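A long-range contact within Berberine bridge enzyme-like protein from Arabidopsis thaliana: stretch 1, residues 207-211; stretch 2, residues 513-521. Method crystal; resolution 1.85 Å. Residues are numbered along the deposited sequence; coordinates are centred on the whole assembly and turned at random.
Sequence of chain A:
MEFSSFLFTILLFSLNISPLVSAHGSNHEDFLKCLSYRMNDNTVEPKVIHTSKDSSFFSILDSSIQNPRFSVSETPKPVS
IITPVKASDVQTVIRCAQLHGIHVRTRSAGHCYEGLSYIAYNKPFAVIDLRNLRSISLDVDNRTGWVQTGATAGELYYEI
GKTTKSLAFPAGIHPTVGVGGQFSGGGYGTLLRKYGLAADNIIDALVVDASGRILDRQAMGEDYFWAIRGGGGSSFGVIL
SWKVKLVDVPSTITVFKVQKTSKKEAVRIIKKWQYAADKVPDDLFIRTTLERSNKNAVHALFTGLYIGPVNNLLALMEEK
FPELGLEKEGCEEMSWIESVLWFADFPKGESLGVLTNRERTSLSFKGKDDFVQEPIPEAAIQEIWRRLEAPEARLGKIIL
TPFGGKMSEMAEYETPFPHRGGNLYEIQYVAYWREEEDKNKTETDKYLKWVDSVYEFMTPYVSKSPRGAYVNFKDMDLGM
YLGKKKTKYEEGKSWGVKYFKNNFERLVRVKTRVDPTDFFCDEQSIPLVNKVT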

# COMPACT_ATOMS: atom_id res chain seq x y z
N VAL A 207 14.31 -8.45 -11.02
CA VAL A 207 13.01 -8.70 -11.61
C VAL A 207 13.10 -9.79 -12.71
O VAL A 207 14.08 -9.86 -13.45
CB VAL A 207 12.40 -7.37 -12.17
CG1 VAL A 207 13.28 -6.79 -13.26
CG2 VAL A 207 10.97 -7.57 -12.67
N VAL A 208 12.09 -10.65 -12.79
CA VAL A 208 11.96 -11.56 -13.92
C VAL A 208 11.03 -10.93 -14.96
O VAL A 208 9.88 -10.61 -14.64
CB VAL A 208 11.43 -12.94 -13.51
CG1 VAL A 208 11.06 -13.79 -14.75
CG2 VAL A 208 12.45 -13.66 -12.63
N ASP A 209 11.54 -10.73 -16.18
CA ASP A 209 10.75 -10.11 -17.24
C ASP A 209 10.03 -11.16 -18.08
O ASP A 209 10.12 -12.37 -17.80
CB ASP A 209 11.62 -9.19 -18.11
CG ASP A 209 12.65 -9.94 -18.93
OD1 ASP A 209 13.00 -11.07 -18.57
OD2 ASP A 209 13.13 -9.39 -19.94
N ALA A 210 9.30 -10.71 -19.10
CA ALA A 210 8.47 -11.59 -19.91
C ALA A 210 9.29 -12.68 -20.61
O ALA A 210 8.74 -13.68 -21.06
CB ALA A 210 7.67 -10.78 -20.93
N SER A 211 10.60 -12.50 -20.67
CA SER A 211 11.48 -13.53 -21.22
C SER A 211 11.70 -14.69 -20.24
O SER A 211 11.76 -15.86 -20.64
CB SER A 211 12.83 -12.93 -21.60
OG SER A 211 12.67 -11.68 -22.24
N ARG A 513 8.38 -1.33 -24.10
CA ARG A 513 9.69 -1.92 -24.35
C ARG A 513 9.87 -3.23 -23.60
O ARG A 513 10.21 -4.25 -24.20
CB ARG A 513 10.82 -0.96 -23.97
CG ARG A 513 12.21 -1.47 -24.31
CD ARG A 513 13.30 -0.50 -23.87
NE ARG A 513 13.41 -0.39 -22.42
CZ ARG A 513 14.25 -1.10 -21.67
NH1 ARG A 513 15.07 -1.98 -22.26
NH2 ARG A 513 14.28 -0.94 -20.35
N VAL A 514 9.60 -3.21 -22.30
CA VAL A 514 9.95 -4.32 -21.42
C VAL A 514 8.97 -5.49 -21.50
O VAL A 514 9.33 -6.63 -21.21
CB VAL A 514 10.08 -3.84 -19.92
CG1 VAL A 514 10.90 -2.57 -19.84
CG2 VAL A 514 8.72 -3.63 -19.25
N ASP A 515 7.73 -5.20 -21.92
CA ASP A 515 6.67 -6.20 -21.98
C ASP A 515 5.80 -6.00 -23.22
O ASP A 515 4.63 -5.64 -23.10
CB ASP A 515 5.81 -6.13 -20.71
CG ASP A 515 4.79 -7.25 -20.62
OD1 ASP A 515 4.89 -8.23 -21.40
OD2 ASP A 515 3.88 -7.16 -19.77
N PRO A 516 6.37 -6.22 -24.42
CA PRO A 516 5.69 -5.97 -25.70
C PRO A 516 4.60 -7.00 -26.07
O PRO A 516 3.79 -6.76 -26.96
CB PRO A 516 6.83 -6.01 -26.72
CG PRO A 516 7.82 -6.93 -26.11
CD PRO A 516 7.75 -6.71 -24.63
N THR A 517 4.60 -8.13 -25.38
CA THR A 517 3.54 -9.11 -25.57
C THR A 517 2.37 -8.79 -24.66
O THR A 517 1.29 -9.37 -24.82
CB THR A 517 4.03 -10.54 -25.29
OG1 THR A 517 4.79 -10.56 -24.07
CG2 THR A 517 4.91 -10.99 -26.41
N ASP A 518 2.58 -7.85 -23.74
CA ASP A 518 1.62 -7.53 -22.69
C ASP A 518 1.27 -8.78 -21.86
O ASP A 518 0.10 -9.04 -21.57
CB ASP A 518 0.36 -6.91 -23.31
CG ASP A 518 -0.53 -6.22 -22.28
OD1 ASP A 518 -0.05 -5.94 -21.16
OD2 ASP A 518 -1.71 -5.97 -22.59
N PHE A 519 2.28 -9.56 -21.46
CA PHE A 519 2.01 -10.75 -20.65
C PHE A 519 1.51 -10.36 -19.27
O PHE A 519 0.53 -10.93 -18.77
CB PHE A 519 3.25 -11.64 -20.50
CG PHE A 519 3.03 -12.85 -19.59
CD1 PHE A 519 2.25 -13.93 -20.01
CD2 PHE A 519 3.58 -12.90 -18.31
CE1 PHE A 519 2.03 -15.04 -19.18
CE2 PHE A 519 3.36 -14.00 -17.47
CZ PHE A 519 2.59 -15.08 -17.91
N PHE A 520 2.18 -9.40 -18.65
CA PHE A 520 1.80 -8.99 -17.31
C PHE A 520 0.67 -7.96 -17.35
O PHE A 520 0.91 -6.77 -17.52
CB PHE A 520 3.02 -8.45 -16.57
CG PHE A 520 4.09 -9.48 -16.37
CD1 PHE A 520 3.99 -10.41 -15.35
CD2 PHE A 520 5.17 -9.55 -17.23
CE1 PHE A 520 4.96 -11.37 -15.17
CE2 PHE A 520 6.15 -10.51 -17.06
CZ PHE A 520 6.04 -11.42 -16.03
N CYS A 521 -0.56 -8.44 -17.20
CA CYS A 521 -1.74 -7.59 -17.27
C CYS A 521 -2.80 -8.01 -16.25
O CYS A 521 -3.00 -9.19 -15.99
CB CYS A 521 -2.35 -7.62 -18.69
SG CYS A 521 -3.25 -9.14 -19.18
O HOH W 1 10.81 -8.70 -22.43
O HOH W 2 8.60 -7.69 -18.83

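More than three hundred residues separate these two stretches in sequence, and no direct hydrogen bond joins them. The contact is small, about 202 Å² with both sides summed, and it is built on Ala210, Phe520 and Val514.

Ala210 gives up the most surface. It lies just beyond the end of the strand at Val207 and Val208, and its CA-to-CB bond points toward the second stretch, into the turn that follows the helix. The backbones come near each other here, with Ala210 CA 6.0 Å from Asp515 CA. The methyl meets mixed surroundings: Ala210 CB lies 3.8 Å from Asp515 OD1, 4.3 Å from Thr517 OG1 and 4.2 Å from Phe520 CE2, the last an apolar contact.

Phe520 approaches with the edge of its ring. Its CE2 reaches Ala210 N at 3.8 Å and Asp209 C at 4.1 Å, so the aromatic rim packs on the peptide link between Asp209 and Ala210 as well as on the methyl.

Asp515 organises the loop that carries this ring. It opens a type I turn closed by Asp518 N donating to Asp515 O at 3.1 Å, while its carboxylate accepts from two successive amides: Phe519 N to Asp515 OD1 at 2.9 Å and Phe520 N to Asp515 OD2 at 3.0 Å. The same side chain that touches the alanine methyl thus also ties down the backbone of Phe520.

Val514 contributes polar chemistry through its carbonyl, and water carries it across. One water accepts from Ala210 N at 3.1 Å and donates to Val514 O at 2.7 Å; another donates to Val514 O at 2.8 Å and, weakly, to Asp209 OD2 at 3.5 Å. The design rule is economical: a small methyl at an internally braced turn, an aromatic edge beside it, and water linking the backbones.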